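Local atomic coordinates of cell wall surface anchor family protein (Streptococcus pneumoniae, PDB entry 4OQ1), a protein that serves as an ancillary pilin of the pneumococcal pilus and probably fixes the pilus fibre to the bacterial cell wall. Residues Glu26-Gln38 against Phe93-Asn105. The protein carries 3 engineered substitutions. Sequence-based numbering, arbitrary orientation.
Sequences EDHTLVLQLENYQ and FLENQIEVSHIPN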
loop_
_atom_site.group_PDB
_atom_site.type_symbol
_atom_site.label_atom_id
_atom_site.label_comp_id
_atom_site.label_asym_id
_atom_site.label_seq_id
_atom_site.Cartn_x
_atom_site.Cartn_y
_atom_site.Cartn_z
ATOM N N GLU A 26 24.324 43.315 -0.974
ATOM C CA GLU A 26 24.988 42.241 -1.773
ATOM C C GLU A 26 25.243 40.894 -1.065
ATOM O O GLU A 26 25.622 39.930 -1.751
ATOM C CB GLU A 26 26.288 42.729 -2.392
ATOM C CG GLU A 26 27.455 41.747 -2.247
ATOM C CD GLU A 26 28.662 42.197 -2.996
ATOM O OE1 GLU A 26 28.553 42.355 -4.230
ATOM O OE2 GLU A 26 29.709 42.392 -2.346
ATOM N N ASP A 27 25.089 40.776 0.255
ATOM C CA ASP A 27 25.019 39.389 0.802
ATOM C C ASP A 27 23.745 39.112 1.613
ATOM O O ASP A 27 23.665 39.318 2.846
ATOM C CB ASP A 27 26.271 38.999 1.570
ATOM C CG ASP A 27 26.370 37.513 1.764
ATOM O OD1 ASP A 27 26.977 36.811 0.919
ATOM O OD2 ASP A 27 25.780 37.050 2.750
ATOM N N HIS A 28 22.726 38.656 0.886
ATOM C CA HIS A 28 21.472 38.390 1.482
ATOM C C HIS A 28 21.241 36.880 1.555
ATOM O O HIS A 28 21.743 36.065 0.726
ATOM C CB HIS A 28 20.322 39.029 0.692
ATOM C CG HIS A 28 20.343 40.507 0.685
ATOM N ND1 HIS A 28 19.751 41.258 1.677
ATOM C CD2 HIS A 28 20.859 41.388 -0.204
ATOM C CE1 HIS A 28 19.924 42.539 1.409
ATOM N NE2 HIS A 28 20.586 42.643 0.274
ATOM N N THR A 29 20.472 36.544 2.547
ATOM C CA THR A 29 19.954 35.194 2.691
ATOM C C THR A 29 18.402 35.155 2.567
ATOM O O THR A 29 17.676 35.959 3.171
ATOM C CB THR A 29 20.335 34.589 4.052
ATOM O OG1 THR A 29 21.760 34.566 4.184
ATOM C CG2 THR A 29 19.804 33.191 4.150
ATOM N N LEU A 30 17.943 34.180 1.774
ATOM C CA LEU A 30 16.510 33.890 1.628
ATOM C C LEU A 30 16.176 32.545 2.326
ATOM O O LEU A 30 16.813 31.548 2.147
ATOM C CB LEU A 30 16.120 33.811 0.125
ATOM C CG LEU A 30 14.674 33.359 -0.171
ATOM C CD1 LEU A 30 13.607 34.291 0.234
ATOM C CD2 LEU A 30 14.602 33.003 -1.683
ATOM N N VAL A 31 15.159 32.600 3.167
ATOM C CA VAL A 31 14.613 31.404 3.864
ATOM C C VAL A 31 13.266 31.007 3.132
ATOM O O VAL A 31 12.403 31.892 2.883
ATOM C CB VAL A 31 14.376 31.768 5.385
ATOM C CG1 VAL A 31 13.396 30.847 6.077
ATOM C CG2 VAL A 31 15.682 31.769 6.174
ATOM N N LEU A 32 13.171 29.744 2.686
ATOM C CA LEU A 32 11.981 29.188 2.048
ATOM C C LEU A 32 11.382 28.109 2.959
ATOM O O LEU A 32 12.022 27.165 3.359
ATOM C CB LEU A 32 12.332 28.563 0.685
ATOM C CG LEU A 32 12.802 29.587 -0.359
ATOM C CD1 LEU A 32 13.370 28.976 -1.591
ATOM C CD2 LEU A 32 11.646 30.500 -0.739
ATOM N N GLN A 33 10.123 28.270 3.312
ATOM C CA GLN A 33 9.417 27.258 4.059
ATOM C C GLN A 33 8.475 26.580 3.051
ATOM O O GLN A 33 7.884 27.234 2.192
ATOM C CB GLN A 33 8.714 27.941 5.237
ATOM C CG GLN A 33 9.663 28.431 6.312
ATOM C CD GLN A 33 9.088 29.484 7.256
ATOM O OE1 GLN A 33 7.922 29.880 7.159
ATOM N NE2 GLN A 33 9.894 29.904 8.220
ATOM N N LEU A 34 8.356 25.257 3.122
ATOM C CA LEU A 34 7.598 24.498 2.141
ATOM C C LEU A 34 6.433 23.719 2.773
ATOM O O LEU A 34 6.480 23.376 3.986
ATOM C CB LEU A 34 8.487 23.491 1.464
ATOM C CG LEU A 34 9.792 23.987 0.871
ATOM C CD1 LEU A 34 10.450 22.819 0.207
ATOM C CD2 LEU A 34 9.616 25.151 -0.120
ATOM N N GLU A 35 5.492 23.352 1.931
ATOM C CA GLU A 35 4.433 22.415 2.300
ATOM C C GLU A 35 5.083 21.015 2.506
ATOM O O GLU A 35 5.892 20.538 1.690
ATOM C CB GLU A 35 3.387 22.352 1.211
ATOM C CG GLU A 35 2.686 23.696 0.817
ATOM C CD GLU A 35 1.846 23.597 -0.455
ATOM O OE1 GLU A 35 1.441 22.519 -0.916
ATOM O OE2 GLU A 35 1.476 24.630 -1.054
ATOM N N ASN A 36 4.721 20.357 3.613
ATOM C CA ASN A 36 5.050 18.949 3.821
ATOM C C ASN A 36 6.561 18.872 3.838
ATOM O O ASN A 36 7.132 17.908 3.329
ATOM C CB ASN A 36 4.452 18.077 2.693
ATOM C CG ASN A 36 4.292 16.573 3.087
ATOM O OD1 ASN A 36 4.203 16.267 4.231
ATOM N ND2 ASN A 36 4.295 15.676 2.109
ATOM N N TYR A 37 7.192 19.894 4.447
ATOM C CA TYR A 37 8.613 20.091 4.393
ATOM C C TYR A 37 9.392 18.835 4.814
ATOM O O TYR A 37 10.227 18.412 4.085
ATOM C CB TYR A 37 9.102 21.276 5.252
ATOM C CG TYR A 37 10.607 21.493 5.182
ATOM C CD1 TYR A 37 11.204 22.177 4.074
ATOM C CD2 TYR A 37 11.462 20.979 6.158
ATOM C CE1 TYR A 37 12.565 22.367 4.004
ATOM C CE2 TYR A 37 12.834 21.144 6.062
ATOM C CZ TYR A 37 13.392 21.839 5.021
ATOM O OH TYR A 37 14.779 22.015 4.933
ATOM N N GLN A 38 9.127 18.276 6.016
ATOM C CA GLN A 38 9.907 17.097 6.527
ATOM C C GLN A 38 9.904 15.957 5.574
ATOM O O GLN A 38 10.946 15.407 5.289
ATOM C CB GLN A 38 9.402 16.536 7.861
ATOM C CG GLN A 38 9.040 17.556 8.934
ATOM C CD GLN A 38 10.116 18.578 9.180
ATOM O OE1 GLN A 38 9.854 19.791 9.256
ATOM N NE2 GLN A 38 11.333 18.100 9.348
ATOM N N PHE A 93 19.128 22.615 2.753
ATOM C CA PHE A 93 17.959 22.116 3.537
ATOM C C PHE A 93 18.248 21.863 5.012
ATOM O O PHE A 93 18.695 20.783 5.375
ATOM C CB PHE A 93 17.499 20.813 2.942
ATOM C CG PHE A 93 16.915 20.945 1.564
ATOM C CD1 PHE A 93 15.540 21.056 1.392
ATOM C CD2 PHE A 93 17.734 20.927 0.439
ATOM C CE1 PHE A 93 15.006 21.148 0.124
ATOM C CE2 PHE A 93 17.204 21.024 -0.832
ATOM C CZ PHE A 93 15.840 21.136 -0.980
ATOM N N LEU A 94 17.945 22.830 5.855
ATOM C CA LEU A 94 18.056 22.715 7.287
ATOM C C LEU A 94 16.845 21.952 7.865
ATOM O O LEU A 94 16.121 21.306 7.131
ATOM C CB LEU A 94 18.200 24.116 7.909
ATOM C CG LEU A 94 19.317 25.030 7.396
ATOM C CD1 LEU A 94 19.398 26.290 8.223
ATOM C CD2 LEU A 94 20.680 24.339 7.427
ATOM N N GLU A 95 16.602 22.037 9.172
ATOM C CA GLU A 95 15.620 21.140 9.844
ATOM C C GLU A 95 14.142 21.390 9.517
ATOM O O GLU A 95 13.367 20.442 9.295
ATOM C CB GLU A 95 15.797 21.173 11.387
ATOM C CG GLU A 95 17.221 20.954 11.890
ATOM C CD GLU A 95 18.035 22.239 11.946
ATOM O OE1 GLU A 95 17.826 23.031 12.899
ATOM O OE2 GLU A 95 18.894 22.459 11.044
ATOM N N ASN A 96 13.708 22.653 9.560
ATOM C CA ASN A 96 12.321 22.938 9.199
ATOM C C ASN A 96 12.191 23.940 8.014
ATOM O O ASN A 96 11.061 24.294 7.666
ATOM C CB ASN A 96 11.552 23.482 10.409
ATOM C CG ASN A 96 10.042 23.411 10.232
ATOM O OD1 ASN A 96 9.531 22.567 9.526
ATOM N ND2 ASN A 96 9.334 24.333 10.834
ATOM N N GLN A 97 13.325 24.319 7.420
ATOM C CA GLN A 97 13.361 25.337 6.307
ATOM C C GLN A 97 14.662 25.333 5.483
ATOM O O GLN A 97 15.695 24.750 5.846
ATOM C CB GLN A 97 13.032 26.722 6.889
ATOM C CG GLN A 97 14.114 27.361 7.742
ATOM C CD GLN A 97 13.629 28.502 8.645
ATOM O OE1 GLN A 97 12.437 28.716 8.841
ATOM N NE2 GLN A 97 14.582 29.233 9.229
ATOM N N ILE A 98 14.604 25.966 4.308
ATOM C CA ILE A 98 15.712 26.040 3.370
ATOM C C ILE A 98 16.294 27.398 3.586
ATOM O O ILE A 98 15.557 28.368 3.900
ATOM C CB ILE A 98 15.268 25.940 1.863
ATOM C CG1 ILE A 98 14.839 24.558 1.494
ATOM C CG2 ILE A 98 16.352 26.343 0.880
ATOM C CD1 ILE A 98 13.732 24.582 0.470
ATOM N N GLU A 99 17.605 27.479 3.460
ATOM C CA GLU A 99 18.340 28.763 3.275
ATOM C C GLU A 99 19.022 28.814 1.926
ATOM O O GLU A 99 19.610 27.832 1.460
ATOM C CB GLU A 99 19.411 29.067 4.329
ATOM C CG GLU A 99 18.866 29.502 5.666
ATOM C CD GLU A 99 19.973 29.610 6.717
ATOM O OE1 GLU A 99 21.181 29.369 6.415
ATOM O OE2 GLU A 99 19.631 29.933 7.855
ATOM N N VAL A 100 18.890 29.974 1.272
ATOM C CA VAL A 100 19.499 30.226 -0.021
ATOM C C VAL A 100 20.465 31.367 0.241
ATOM O O VAL A 100 20.058 32.384 0.808
ATOM C CB VAL A 100 18.471 30.607 -1.128
ATOM C CG1 VAL A 100 19.179 30.609 -2.436
ATOM C CG2 VAL A 100 17.310 29.575 -1.078
ATOM N N SER A 101 21.712 31.131 -0.165
ATOM C CA SER A 101 22.863 31.942 0.322
ATOM C C SER A 101 23.475 32.891 -0.672
ATOM O O SER A 101 23.544 32.557 -1.864
ATOM C CB SER A 101 23.984 31.000 0.849
ATOM O OG SER A 101 23.575 30.503 2.118
ATOM N N HIS A 102 23.944 34.041 -0.171
ATOM C CA HIS A 102 24.844 34.994 -0.955
ATOM C C HIS A 102 24.161 35.597 -2.160
ATOM O O HIS A 102 24.622 35.571 -3.328
ATOM C CB HIS A 102 26.195 34.363 -1.340
ATOM C CG HIS A 102 26.924 33.734 -0.170
ATOM N ND1 HIS A 102 27.294 34.452 0.949
ATOM C CD2 HIS A 102 27.329 32.456 0.049
ATOM C CE1 HIS A 102 27.869 33.636 1.818
ATOM N NE2 HIS A 102 27.885 32.419 1.301
ATOM N N ILE A 103 23.004 36.125 -1.868
ATOM C CA ILE A 103 22.188 36.717 -2.908
ATOM C C ILE A 103 22.387 38.268 -2.976
ATOM O O ILE A 103 22.029 38.994 -2.029
ATOM C CB ILE A 103 20.683 36.408 -2.640
ATOM C CG1 ILE A 103 20.499 34.889 -2.426
ATOM C CG2 ILE A 103 19.843 36.964 -3.781
ATOM C CD1 ILE A 103 19.036 34.439 -2.133
ATOM N N PRO A 104 22.838 38.774 -4.127
ATOM C CA PRO A 104 23.029 40.216 -4.334
ATOM C C PRO A 104 21.733 40.913 -4.303
ATOM O O PRO A 104 20.694 40.250 -4.391
ATOM C CB PRO A 104 23.628 40.289 -5.744
ATOM C CG PRO A 104 24.236 38.993 -5.979
ATOM C CD PRO A 104 23.278 38.040 -5.319
ATOM N N ASN A 105 21.745 42.239 -4.260
ATOM C CA ASN A 105 20.518 43.005 -4.376
ATOM C C ASN A 105 19.842 42.754 -5.767
ATOM O O ASN A 105 20.546 42.588 -6.752
ATOM C CB ASN A 105 20.855 44.469 -4.329
ATOM C CG ASN A 105 20.938 44.957 -2.942
ATOM O OD1 ASN A 105 20.999 44.170 -2.008
ATOM N ND2 ASN A 105 20.856 46.235 -2.788
HETATM O O HOH W 1 23.979 34.768 2.433
HETATM O O HOH W 2 23.122 31.761 4.495
HETATM O O HOH W 3 9.462 24.784 5.886
#
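Phe93 meets Tyr37 where the turn between strands 85-93 and 98-103 packs on the start of helix 37-42; beyond it, strands 28-33 and 98-103 pair antiparallel, with a G1 beta bulge, in the N-terminal beta domain. The Tyr37 ring reaches into this turn, its CG anti to the backbone N (chi1 -179°), and its OH donates to Leu94 O at 2.7 Å from above the carbonyl plane. Next to it, Gln38 NE2 binds Glu95 O. The peptide from Asn96 to Gln97 lies over one face of the tyrosine ring, toward its rim. Gln97 runs alongside Gln33, their amides 22° apart, and its OE1 accepts a hydrogen bond from Gln33 NE2 at 2.9 Å. Ile98 pairs with Leu32, its CD1 3.7 Å from Leu34 CD1. On the other face, Glu99 CG packs against Val31 CG2. Val100 CG2 touches Leu32 CD1; Leu32 and Leu34 also touch Phe125 and Tyr121 of strand 120-129. At the bulge, His102, with positive phi, and Ile103 both face His28. Ile103 CD1 packs on Leu30 CB. Finally, Asn105, whose ND2 is held by Asp131, takes a hydrogen bond from His28 NE2 at OD1, 2.8 Å away and 17° out of the imidazole plane.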